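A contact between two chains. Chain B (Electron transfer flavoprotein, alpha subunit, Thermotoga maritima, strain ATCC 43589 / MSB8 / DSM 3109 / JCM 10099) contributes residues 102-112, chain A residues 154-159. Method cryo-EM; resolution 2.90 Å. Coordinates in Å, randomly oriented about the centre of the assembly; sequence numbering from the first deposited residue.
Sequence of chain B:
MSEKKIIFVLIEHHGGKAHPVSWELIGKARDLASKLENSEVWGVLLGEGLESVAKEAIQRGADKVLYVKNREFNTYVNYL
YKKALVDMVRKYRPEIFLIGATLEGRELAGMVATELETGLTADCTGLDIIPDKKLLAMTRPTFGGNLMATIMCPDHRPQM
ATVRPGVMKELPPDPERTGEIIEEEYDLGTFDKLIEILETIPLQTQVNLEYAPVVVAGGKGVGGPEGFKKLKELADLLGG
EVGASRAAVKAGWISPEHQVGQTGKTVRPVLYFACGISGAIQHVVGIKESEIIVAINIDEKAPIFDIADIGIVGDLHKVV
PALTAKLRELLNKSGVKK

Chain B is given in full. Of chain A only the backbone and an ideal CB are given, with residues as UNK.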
# COMPACT_ATOMS: atom_id res chain seq x y z
N THR B 102 -2.64 -0.68 50.13
CA THR B 102 -3.80 -0.90 50.96
C THR B 102 -4.71 0.32 50.86
O THR B 102 -4.35 1.35 50.30
CB THR B 102 -3.36 -1.15 52.41
OG1 THR B 102 -2.99 0.09 53.02
CG2 THR B 102 -2.19 -2.10 52.44
N LEU B 103 -5.93 0.18 51.40
CA LEU B 103 -6.87 1.29 51.32
C LEU B 103 -6.43 2.47 52.19
O LEU B 103 -6.72 3.62 51.86
CB LEU B 103 -8.27 0.83 51.70
CG LEU B 103 -8.98 -0.09 50.70
CD1 LEU B 103 -10.42 -0.29 51.09
CD2 LEU B 103 -8.88 0.47 49.29
N GLU B 104 -5.72 2.20 53.29
CA GLU B 104 -5.08 3.30 54.00
C GLU B 104 -3.88 3.84 53.24
O GLU B 104 -3.60 5.03 53.32
CB GLU B 104 -4.66 2.87 55.40
CG GLU B 104 -5.68 2.04 56.15
CD GLU B 104 -5.40 0.56 56.08
OE1 GLU B 104 -4.88 0.11 55.04
OE2 GLU B 104 -5.67 -0.14 57.06
N GLY B 105 -3.17 2.99 52.51
CA GLY B 105 -1.97 3.40 51.82
C GLY B 105 -2.22 4.28 50.61
O GLY B 105 -1.50 5.25 50.39
N ARG B 106 -3.24 3.93 49.82
CA ARG B 106 -3.59 4.75 48.67
C ARG B 106 -4.20 6.08 49.09
O ARG B 106 -4.02 7.09 48.40
CB ARG B 106 -4.56 4.00 47.76
CG ARG B 106 -4.04 2.68 47.25
CD ARG B 106 -4.98 2.08 46.23
NE ARG B 106 -5.04 2.88 45.02
CZ ARG B 106 -5.27 2.39 43.81
NH1 ARG B 106 -5.45 1.09 43.65
NH2 ARG B 106 -5.31 3.20 42.76
N GLU B 107 -4.93 6.09 50.20
CA GLU B 107 -5.51 7.34 50.69
C GLU B 107 -4.44 8.24 51.29
O GLU B 107 -4.49 9.47 51.10
CB GLU B 107 -6.61 7.01 51.70
CG GLU B 107 -6.83 8.04 52.79
CD GLU B 107 -8.03 7.72 53.64
OE1 GLU B 107 -8.38 6.53 53.76
OE2 GLU B 107 -8.64 8.66 54.18
N LEU B 108 -3.46 7.66 51.97
CA LEU B 108 -2.40 8.44 52.60
C LEU B 108 -1.46 9.04 51.57
O LEU B 108 -1.02 10.19 51.72
CB LEU B 108 -1.62 7.57 53.57
CG LEU B 108 -0.75 8.14 54.68
CD1 LEU B 108 -0.78 7.14 55.80
CD2 LEU B 108 0.67 8.32 54.22
N ALA B 109 -1.10 8.26 50.55
CA ALA B 109 -0.13 8.72 49.57
C ALA B 109 -0.67 9.87 48.73
O ALA B 109 0.11 10.73 48.31
CB ALA B 109 0.28 7.56 48.66
N GLY B 110 -1.98 9.89 48.48
CA GLY B 110 -2.57 11.01 47.78
C GLY B 110 -2.52 12.30 48.56
O GLY B 110 -2.35 13.38 47.98
N MET B 111 -2.66 12.22 49.89
CA MET B 111 -2.55 13.42 50.71
C MET B 111 -1.11 13.89 50.84
O MET B 111 -0.85 15.09 50.95
CB MET B 111 -3.12 13.17 52.10
CG MET B 111 -4.51 12.59 52.13
SD MET B 111 -5.21 12.68 53.78
CE MET B 111 -5.54 14.43 53.91
N VAL B 112 -0.17 12.95 50.84
CA VAL B 112 1.23 13.29 51.08
C VAL B 112 1.85 13.93 49.85
O VAL B 112 2.51 14.97 49.94
CB VAL B 112 2.00 12.03 51.54
CG1 VAL B 112 3.49 12.20 51.37
CG2 VAL B 112 1.67 11.73 52.98
N UNK A 154 -11.41 17.69 55.71
CA UNK A 154 -11.42 16.33 56.24
C UNK A 154 -11.65 15.34 55.12
O UNK A 154 -12.66 15.41 54.41
CB UNK A 154 -12.49 16.17 57.32
N UNK A 155 -10.72 14.41 54.94
CA UNK A 155 -10.84 13.41 53.89
C UNK A 155 -11.55 12.18 54.44
O UNK A 155 -10.98 11.43 55.24
CB UNK A 155 -9.47 13.04 53.33
N UNK A 156 -12.80 11.99 54.03
CA UNK A 156 -13.43 10.71 54.26
C UNK A 156 -13.46 9.91 52.97
O UNK A 156 -14.32 10.14 52.13
CB UNK A 156 -14.84 10.89 54.82
N UNK A 157 -12.54 8.98 52.81
CA UNK A 157 -12.42 8.23 51.58
C UNK A 157 -13.07 6.86 51.73
O UNK A 157 -13.26 6.37 52.84
CB UNK A 157 -10.95 8.09 51.18
N UNK A 158 -13.42 6.27 50.58
CA UNK A 158 -14.03 4.94 50.47
C UNK A 158 -15.34 4.84 51.26
O UNK A 158 -15.55 3.92 52.05
CB UNK A 158 -13.05 3.87 50.96
N UNK A 159 -16.23 5.80 51.02
CA UNK A 159 -17.48 5.88 51.76
C UNK A 159 -18.44 4.80 51.28
O UNK A 159 -18.69 4.67 50.08
CB UNK A 159 -18.11 7.27 51.61

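The axes of helix 103-112 of chain B and strand 154-157 of chain A pass 10.2 Å apart at closest, with their N-to-C directions 148° apart, so the two segments run roughly antiparallel. The strand alternates: at some positions the CA-to-CB bond points toward the helix, at others away, and each position can be judged from that direction and from the chain B atoms near its ideal CB.

Position 154 points away from chain B, and its ideal CB has nothing of the helix within 5.5 Å. Chain B therefore sets no preference there. The residue is Ala A154, which makes no contact with this stretch.

Position 155 points toward the helix. Its phi/psi of -91/108 is ordinary for a strand, and its ideal CB lies 4.2 Å from CE of Met B111 and 4.5 Å from OE2 of Glu B107. The surroundings are mixed, a thioether beside a carboxylate. A medium aliphatic chain such as leucine, isoleucine or methionine would pack on the methionine, while a polar or basic chain could address the carboxylate. The deposited residue is Leu A155, with chi1 t and chi2 p. Its CD2 lies 3.7 Å from SD of Met B111, an apolar packing contact, and the same CD2 comes within 3.5 Å of OE2 of Glu B107. The leucine thus answers the apolar part of the site and meets the carboxylate by van der Waals contact alone.

Position 156 points away, with no chain B atom of this stretch within 5.5 Å of its ideal CB. Its phi/psi of -104/100 is open to any ordinary L-residue, so the backbone does not require glycine. Gly A156 occupies it.

Position 157 turns back toward the helix. The CA atoms of this residue and Glu B107 are 7.0 Å apart, and the ideal CB is already 3.8 Å from OE2 of Glu B107. A small residue, alanine or serine, would fit close to the carboxylate; the Glu B107 side chain, with CD 3.8 Å from the ideal CB of 157, leaves little depth for a longer chain pointing straight at the helix. Ala A157 is found, its CB making that 3.8 Å approach to OE2 of Glu B107.

At position 158 the chain turns a corner, and phi/psi of 57/51 falls in the left-handed region, where glycine, asparagine and aspartate are most at ease. Its CB nevertheless points toward chain B, 4.9 Å from CD1 of Leu B103, with the first helical turn beyond. That leaves reach for a long or aromatic side chain. Tyr A158 takes it, with chi1 m. CD2 of Leu B103 sits over one ring face, 4.0 Å from the centroid and 25° off the normal, a CH-pi contact, whereas CB of Glu B107 lies at the ring edge, 3.8 Å from CE2 of Tyr A158. The ring ends at the helix, where OH of Tyr A158 lies 3.5 Å from CB of Arg B106.

Position 159 lies out of reach of the helix, and chain B gives no guidance. Val A159 has no contact here.

Chain A, residues 154-159: ALGAYV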
# COMPACT_ATOMS: atom_id res chain seq x y z
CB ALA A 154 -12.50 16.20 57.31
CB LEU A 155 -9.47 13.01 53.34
CG LEU A 155 -9.55 11.92 52.28
CD1 LEU A 155 -10.21 12.45 51.03
CD2 LEU A 155 -8.19 11.38 51.98
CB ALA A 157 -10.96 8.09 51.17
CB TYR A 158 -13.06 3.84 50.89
CG TYR A 158 -11.68 4.01 50.32
CD1 TYR A 158 -11.41 3.66 49.01
CD2 TYR A 158 -10.65 4.52 51.09
CE1 TYR A 158 -10.16 3.83 48.48
CE2 TYR A 158 -9.40 4.70 50.57
CZ TYR A 158 -9.15 4.34 49.26
OH TYR A 158 -7.90 4.50 48.73
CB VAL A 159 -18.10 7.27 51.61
CG1 VAL A 159 -19.33 7.40 52.46
CG2 VAL A 159 -17.09 8.31 51.97
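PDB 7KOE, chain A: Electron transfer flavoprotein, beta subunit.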